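PDB 5J6B: aldehyde dehydrogenase from Burkholderia thailandensis, which probably oxidises aldehydes to carboxylic acids with NADP+ as electron acceptor, and is held here in a covalent complex with NADPH. Local coordinates for residues 24-29 against 42-47; 57-62 against 152-157. All coordinates share one frame; numbering follows the deposited sequence.

In the fold
Interaction 1 and interaction 2 follow one another along the chain, the first closing before the second opens. Interaction 1 (24-29 with 42-47) joins the loop ahead of strand 29-32 to the end of strand 39-43, at the edge of the small four-stranded N-terminal sheet. The chain then runs into helix 48-66. That helix supplies residues 57-62 to interaction 2, where it meets the entry to strand 155-158 of the six-stranded sheet. The centres of the two contacts lie about 23 Å apart and their nearest atoms about 11 Å, without touching. The chain thus passes from the N-terminal sheet to the flank of the six-stranded sheet, which belongs to the Rossmann-like region expected of this family.

Interaction 1: 24-29 against 42-47; sequences YANAEL and RVALAD
The carboxamide of Asn26 lies alongside the backbone of Leu45 and pairs with both of its polar atoms. Leu45 N donates to Asn26 OD1 at 3.0 Å, almost straight at 178°. In return Asn26 ND2 donates to Leu45 O, also at 3.0 Å, with the acceptor in the amide plane. CG of Asn26 sits between its own N and carbonyl carbon (chi1 61°), which brings the amide up to Leu45. OD1 also accepts from Glu28 N at 3.0 Å, an Asx turn, so two N-H groups grip this oxygen and, with the ND2 bond, fix the amide's rotation. The Glu28 side chain crosses that of Leu45 at about a right angle, with Glu28 OE1 3.8 Å from Leu45 CD2. A water joins Glu28 OE1 to Leu45 O.

At Leu29 the loop enters strand 29-32, the edge of the N-terminal sheet, beside strand 39-43. Leu29 and Val43 form an antiparallel hydrogen-bonded pair, Leu29 N to Val43 O and Val43 N to Leu29 O. Their side chains lie side by side and point the same way, Leu29 CD2 3.6 Å from Val43 CG2. Pro215 packs against both. Arg42 runs extended past Ala27, its CB 3.6 Å from Ala27 O, and its guanidinium makes a salt bridge with Glu30. A second water accepts a weak bond from Arg42 NE and donates to Ala27 O. Ala44 CB faces Ala25 CB, and Tyr16 of strand 13-18 touches both.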
ATOM      1  N   TYR A  24      34.652  -2.535 -30.648  1.00 25.31           N
ATOM      2  CA  TYR A  24      34.918  -3.675 -31.531  1.00 24.65           C
ATOM      3  C   TYR A  24      36.256  -4.316 -31.157  1.00 30.29           C
ATOM      4  O   TYR A  24      37.230  -4.307 -31.908  1.00 35.61           O
ATOM      5  CB  TYR A  24      34.880  -3.242 -32.991  1.00 29.46           C
ATOM      6  CG  TYR A  24      33.487  -2.907 -33.485  1.00 31.77           C
ATOM      7  CD1 TYR A  24      32.971  -1.625 -33.349  1.00 27.42           C
ATOM      8  CD2 TYR A  24      32.684  -3.876 -34.086  1.00 32.62           C
ATOM      9  CE1 TYR A  24      31.703  -1.311 -33.796  1.00 25.70           C
ATOM     10  CE2 TYR A  24      31.409  -3.567 -34.546  1.00 26.17           C
ATOM     11  CZ  TYR A  24      30.928  -2.283 -34.393  1.00 30.14           C
ATOM     12  OH  TYR A  24      29.669  -1.955 -34.833  1.00 31.20           O
ATOM     13  N   ALA A  25      36.283  -4.875 -29.941  1.00 28.32           N
ATOM     14  CA  ALA A  25      37.543  -5.326 -29.355  1.00 32.73           C
ATOM     15  C   ALA A  25      38.153  -6.475 -30.150  1.00 26.16           C
ATOM     16  O   ALA A  25      39.377  -6.590 -30.252  1.00 27.24           O
ATOM     17  CB  ALA A  25      37.317  -5.743 -27.896  1.00 27.49           C
ATOM     18  N   ASN A  26      37.316  -7.340 -30.696  1.00 25.65           N
ATOM     19  CA  ASN A  26      37.745  -8.550 -31.388  1.00 30.53           C
ATOM     20  C   ASN A  26      36.490  -9.158 -31.991  1.00 29.01           C
ATOM     21  O   ASN A  26      35.395  -8.605 -31.867  1.00 29.99           O
ATOM     22  CB  ASN A  26      38.458  -9.521 -30.442  1.00 31.40           C
ATOM     23  CG  ASN A  26      37.564  -9.986 -29.289  1.00 28.70           C
ATOM     24  OD1 ASN A  26      36.627 -10.752 -29.496  1.00 24.45           O
ATOM     25  ND2 ASN A  26      37.871  -9.542 -28.074  1.00 26.87           N
ATOM     26  N   ALA A  27      36.650 -10.307 -32.636  1.00 31.69           N
ATOM     27  CA  ALA A  27      35.534 -11.036 -33.232  1.00 29.94           C
ATOM     28  C   ALA A  27      35.611 -12.506 -32.854  1.00 28.29           C
ATOM     29  O   ALA A  27      35.369 -13.397 -33.674  1.00 28.61           O
ATOM     30  CB  ALA A  27      35.516 -10.861 -34.750  1.00 27.40           C
ATOM     31  N   GLU A  28      35.943 -12.781 -31.590  1.00 31.34           N
ATOM     32  CA  GLU A  28      36.308 -14.136 -31.203  1.00 30.79           C
ATOM     33  C   GLU A  28      35.100 -15.029 -30.961  1.00 29.37           C
ATOM     34  O   GLU A  28      35.218 -16.253 -31.085  1.00 27.87           O
ATOM     35  CB  GLU A  28      37.204 -14.096 -29.963  1.00 35.46           C
ATOM     36  CG  GLU A  28      38.502 -13.324 -30.182  1.00 45.35           C
ATOM     37  CD  GLU A  28      39.273 -13.071 -28.897  1.00 55.10           C
ATOM     38  OE1 GLU A  28      38.861 -13.590 -27.836  1.00 54.96           O
ATOM     39  OE2 GLU A  28      40.292 -12.348 -28.951  1.00 60.53           O
ATOM     40  N   LEU A  29      33.943 -14.459 -30.622  1.00 28.10           N
ATOM     41  CA  LEU A  29      32.765 -15.250 -30.278  1.00 24.44           C
ATOM     42  C   LEU A  29      31.935 -15.504 -31.531  1.00 27.51           C
ATOM     43  O   LEU A  29      31.251 -14.604 -32.028  1.00 23.32           O
ATOM     44  CB  LEU A  29      31.924 -14.555 -29.209  1.00 23.51           C
ATOM     45  CG  LEU A  29      30.646 -15.317 -28.825  1.00 20.33           C
ATOM     46  CD1 LEU A  29      30.983 -16.769 -28.473  1.00 24.62           C
ATOM     47  CD2 LEU A  29      29.907 -14.627 -27.668  1.00 19.39           C
ATOM     48  N   ARG A  42      29.810 -12.872 -35.754  1.00 25.85           N
ATOM     49  CA  ARG A  42      30.860 -12.898 -34.751  1.00 26.59           C
ATOM     50  C   ARG A  42      30.705 -11.663 -33.888  1.00 25.07           C
ATOM     51  O   ARG A  42      30.292 -10.614 -34.382  1.00 27.69           O
ATOM     52  CB  ARG A  42      32.245 -12.944 -35.406  1.00 27.68           C
ATOM     53  CG  ARG A  42      32.469 -14.226 -36.167  1.00 29.83           C
ATOM     54  CD  ARG A  42      33.810 -14.258 -36.879  1.00 41.49           C
ATOM     55  NE  ARG A  42      34.056 -15.594 -37.411  1.00 51.80           N
ATOM     56  CZ  ARG A  42      33.460 -16.088 -38.493  1.00 52.58           C
ATOM     57  NH1 ARG A  42      32.583 -15.353 -39.171  1.00 46.96           N
ATOM     58  NH2 ARG A  42      33.742 -17.321 -38.896  1.00 53.55           N
ATOM     59  N   VAL A  43      30.961 -11.799 -32.586  1.00 26.33           N
ATOM     60  CA  VAL A  43      30.830 -10.667 -31.682  1.00 25.00           C
ATOM     61  C   VAL A  43      32.071 -10.585 -30.805  1.00 23.12           C
ATOM     62  O   VAL A  43      32.824 -11.552 -30.651  1.00 22.51           O
ATOM     63  CB  VAL A  43      29.543 -10.735 -30.823  1.00 29.13           C
ATOM     64  CG1 VAL A  43      28.375 -11.305 -31.633  1.00 31.54           C
ATOM     65  CG2 VAL A  43      29.780 -11.519 -29.567  1.00 19.81           C
ATOM     66  N   ALA A  44      32.293  -9.388 -30.255  1.00 25.08           N
ATOM     67  CA  ALA A  44      33.436  -9.141 -29.388  1.00 27.62           C
ATOM     68  C   ALA A  44      33.275  -9.877 -28.059  1.00 25.81           C
ATOM     69  O   ALA A  44      32.247  -9.745 -27.389  1.00 20.45           O
ATOM     70  CB  ALA A  44      33.591  -7.642 -29.141  1.00 24.23           C
ATOM     71  N   LEU A  45      34.299 -10.646 -27.683  1.00 24.12           N
ATOM     72  CA  LEU A  45      34.324 -11.413 -26.442  1.00 25.91           C
ATOM     73  C   LEU A  45      35.140 -10.635 -25.415  1.00 28.29           C
ATOM     74  O   LEU A  45      36.305 -10.298 -25.665  1.00 29.95           O
ATOM     75  CB  LEU A  45      34.920 -12.801 -26.685  1.00 28.60           C
ATOM     76  CG  LEU A  45      34.939 -13.843 -25.566  1.00 27.06           C
ATOM     77  CD1 LEU A  45      33.529 -14.356 -25.246  1.00 25.51           C
ATOM     78  CD2 LEU A  45      35.877 -14.986 -25.940  1.00 31.51           C
ATOM     79  N   ALA A  46      34.522 -10.316 -24.283  1.00 21.07           N
ATOM     80  CA  ALA A  46      35.189  -9.539 -23.245  1.00 35.97           C
ATOM     81  C   ALA A  46      36.098 -10.430 -22.404  1.00 34.81           C
ATOM     82  O   ALA A  46      35.696 -11.519 -21.985  1.00 31.57           O
ATOM     83  CB  ALA A  46      34.155  -8.858 -22.345  1.00 29.90           C
ATOM     84  N   ASP A  47      37.319  -9.965 -22.151  1.00 30.65           N
ATOM     85  CA  ASP A  47      38.211 -10.644 -21.223  1.00 31.64           C
ATOM     86  C   ASP A  47      38.103 -10.001 -19.842  1.00 25.16           C
ATOM     87  O   ASP A  47      37.335  -9.057 -19.624  1.00 25.86           O
ATOM     88  CB  ASP A  47      39.652 -10.641 -21.739  1.00 24.68           C
ATOM     89  CG  ASP A  47      40.209  -9.244 -21.968  1.00 41.66           C
ATOM     90  OD1 ASP A  47      39.687  -8.260 -21.408  1.00 36.05           O
ATOM     91  OD2 ASP A  47      41.203  -9.136 -22.724  1.00 43.38           O
TER
HETATM   92  O   HOH W   1      35.987 -15.857 -34.898  1.00 46.47           O
HETATM   93  O   HOH W   2      38.519 -12.139 -25.226  1.00 29.56           O

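Interaction 2: 57-62 against 152-157; sequences AAVGAQ and IGPCSF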
ATOM      1  N   ALA A  57      33.738   1.376 -14.069  1.00 20.13           N
ATOM      2  CA  ALA A  57      32.876   2.424 -14.613  1.00 20.54           C
ATOM      3  C   ALA A  57      31.494   2.407 -13.970  1.00 18.86           C
ATOM      4  O   ALA A  57      30.865   3.463 -13.816  1.00 18.66           O
ATOM      5  CB  ALA A  57      32.753   2.275 -16.130  1.00 23.42           C
ATOM      6  N   ALA A  58      31.003   1.222 -13.589  1.00 18.27           N
ATOM      7  CA  ALA A  58      29.708   1.155 -12.919  1.00 23.81           C
ATOM      8  C   ALA A  58      29.771   1.838 -11.562  1.00 21.74           C
ATOM      9  O   ALA A  58      28.865   2.601 -11.206  1.00 22.75           O
ATOM     10  CB  ALA A  58      29.252  -0.297 -12.775  1.00 18.01           C
ATOM     11  N   VAL A  59      30.844   1.593 -10.801  1.00 19.66           N
ATOM     12  CA  VAL A  59      31.033   2.283  -9.527  1.00 22.35           C
ATOM     13  C   VAL A  59      31.011   3.792  -9.733  1.00 21.58           C
ATOM     14  O   VAL A  59      30.309   4.524  -9.027  1.00 20.21           O
ATOM     15  CB  VAL A  59      32.343   1.827  -8.855  1.00 22.06           C
ATOM     16  CG1 VAL A  59      32.615   2.658  -7.603  1.00 20.23           C
ATOM     17  CG2 VAL A  59      32.281   0.340  -8.526  1.00 19.45           C
ATOM     18  N   GLY A  60      31.765   4.275 -10.721  1.00 22.82           N
ATOM     19  CA  GLY A  60      31.850   5.703 -10.969  1.00 28.13           C
ATOM     20  C   GLY A  60      30.544   6.327 -11.411  1.00 25.58           C
ATOM     21  O   GLY A  60      30.343   7.527 -11.212  1.00 23.16           O
ATOM     22  N   ALA A  61      29.638   5.534 -11.979  1.00 22.47           N
ATOM     23  CA  ALA A  61      28.374   6.051 -12.492  1.00 24.08           C
ATOM     24  C   ALA A  61      27.275   6.144 -11.439  1.00 22.18           C
ATOM     25  O   ALA A  61      26.206   6.687 -11.737  1.00 17.42           O
ATOM     26  CB  ALA A  61      27.881   5.173 -13.650  1.00 23.96           C
ATOM     27  N   GLN A  62      27.504   5.632 -10.223  1.00 22.50           N
ATOM     28  CA  GLN A  62      26.436   5.583  -9.223  1.00 24.37           C
ATOM     29  C   GLN A  62      25.884   6.971  -8.933  1.00 23.26           C
ATOM     30  O   GLN A  62      24.670   7.196  -9.007  1.00 24.18           O
ATOM     31  CB  GLN A  62      26.941   4.940  -7.930  1.00 24.84           C
ATOM     32  CG  GLN A  62      27.233   3.475  -8.049  1.00 28.85           C
ATOM     33  CD  GLN A  62      27.777   2.904  -6.766  1.00 28.80           C
ATOM     34  OE1 GLN A  62      27.031   2.357  -5.962  1.00 31.38           O
ATOM     35  NE2 GLN A  62      29.089   3.039  -6.559  1.00 28.08           N
ATOM     36  N   ILE A 152      20.626  -0.076  -4.958  1.00 15.81           N
ATOM     37  CA  ILE A 152      21.448  -0.970  -4.141  1.00 14.91           C
ATOM     38  C   ILE A 152      22.930  -0.784  -4.454  1.00 17.19           C
ATOM     39  O   ILE A 152      23.791  -1.032  -3.596  1.00 20.00           O
ATOM     40  CB  ILE A 152      21.021  -2.440  -4.328  1.00 16.72           C
ATOM     41  CG1 ILE A 152      21.716  -3.333  -3.299  1.00 22.24           C
ATOM     42  CG2 ILE A 152      21.361  -2.949  -5.734  1.00 14.94           C
ATOM     43  CD1 ILE A 152      21.189  -4.765  -3.291  1.00 24.38           C
ATOM     44  N   GLY A 153      23.254  -0.335  -5.664  1.00 17.58           N
ATOM     45  CA  GLY A 153      24.628  -0.246  -6.106  1.00 20.39           C
ATOM     46  C   GLY A 153      24.774  -0.919  -7.453  1.00 20.43           C
ATOM     47  O   GLY A 153      23.780  -1.232  -8.113  1.00 17.52           O
ATOM     48  N   PRO A 154      26.011  -1.150  -7.894  1.00 18.81           N
ATOM     49  CA  PRO A 154      26.218  -1.803  -9.195  1.00 20.28           C
ATOM     50  C   PRO A 154      25.695  -3.235  -9.193  1.00 16.51           C
ATOM     51  O   PRO A 154      25.894  -3.987  -8.242  1.00 18.88           O
ATOM     52  CB  PRO A 154      27.744  -1.762  -9.378  1.00 24.59           C
ATOM     53  CG  PRO A 154      28.239  -0.714  -8.412  1.00 23.65           C
ATOM     54  CD  PRO A 154      27.279  -0.762  -7.250  1.00 17.67           C
ATOM     55  N   CYS A 155      25.028  -3.616 -10.278  1.00 18.34           N
ATOM     56  CA  CYS A 155      24.376  -4.914 -10.382  1.00 16.79           C
ATOM     57  C   CYS A 155      25.056  -5.785 -11.430  1.00 20.90           C
ATOM     58  O   CYS A 155      25.379  -5.322 -12.523  1.00 16.93           O
ATOM     59  CB  CYS A 155      22.899  -4.755 -10.737  1.00 18.14           C
ATOM     60  SG  CYS A 155      21.931  -3.947  -9.431  1.00 16.50           S
ATOM     61  N   SER A 156      25.246  -7.054 -11.091  1.00 18.61           N
ATOM     62  CA  SER A 156      25.742  -8.057 -12.023  1.00 18.59           C
ATOM     63  C   SER A 156      24.555  -8.877 -12.532  1.00 16.97           C
ATOM     64  O   SER A 156      23.815  -9.459 -11.734  1.00 15.76           O
ATOM     65  CB  SER A 156      26.778  -8.941 -11.330  1.00 18.90           C
ATOM     66  OG  SER A 156      27.219  -9.988 -12.167  1.00 20.27           O
ATOM     67  N   PHE A 157      24.369  -8.918 -13.855  1.00 15.95           N
ATOM     68  CA  PHE A 157      23.259  -9.625 -14.483  1.00 16.12           C
ATOM     69  C   PHE A 157      23.802 -10.734 -15.376  1.00 17.91           C
ATOM     70  O   PHE A 157      24.702 -10.497 -16.190  1.00 22.73           O
ATOM     71  CB  PHE A 157      22.381  -8.677 -15.332  1.00 15.15           C
ATOM     72  CG  PHE A 157      21.655  -7.619 -14.539  1.00 14.76           C
ATOM     73  CD1 PHE A 157      21.314  -7.830 -13.200  1.00 14.63           C
ATOM     74  CD2 PHE A 157      21.303  -6.412 -15.137  1.00 14.59           C
ATOM     75  CE1 PHE A 157      20.636  -6.852 -12.470  1.00 19.41           C
ATOM     76  CE2 PHE A 157      20.628  -5.428 -14.418  1.00 16.89           C
ATOM     77  CZ  PHE A 157      20.292  -5.652 -13.074  1.00 18.15           C
TER
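Helix 48-66 meets the entry to strand 155-158 of the six-stranded sheet, part of the Rossmann-like dinucleotide-binding region of aldehyde dehydrogenases. The contact is small and centres on the ring of Pro154, just ahead of the strand. Three side chains from one side of the helix meet this ring. Ala58 CB faces Pro154 CB at 4.0 Å. Val59 reaches the ring tip with one methyl, CG2 lying 4.2 Å from Pro154 CG. The third is Gln62, whose side chain crosses the ring at about a right angle. Its OE1 comes within 3.4 Å of Pro154 CD and 3.5 Å of Gly153 CA, so the carboxamide oxygen rests against carbon atoms. No hydrogen bond crosses between the segments.

Gln62 CG is anti to the carbonyl carbon (chi1 -69°), and the extended chain carries the amide to Pro154. The amide is held from within its own helix. NE2 donates to Val59 O at 3.1 Å, in the carbonyl plane and on a lone pair. Val59 O also accepts from Gln62 N, so two donors share it. With the amide nitrogen turned back to the helix, OE1 faces Gly153 and Pro154. Gly153 turns the chain at a positive phi of 129° just before Pro154.

Beyond Pro154 the chain enters the sheet between strands 182-185 and 232-236. Cys155 touches Phe182 and Leu232, and Phe157 packs on Lys171 and Ala175 of helix 164-178.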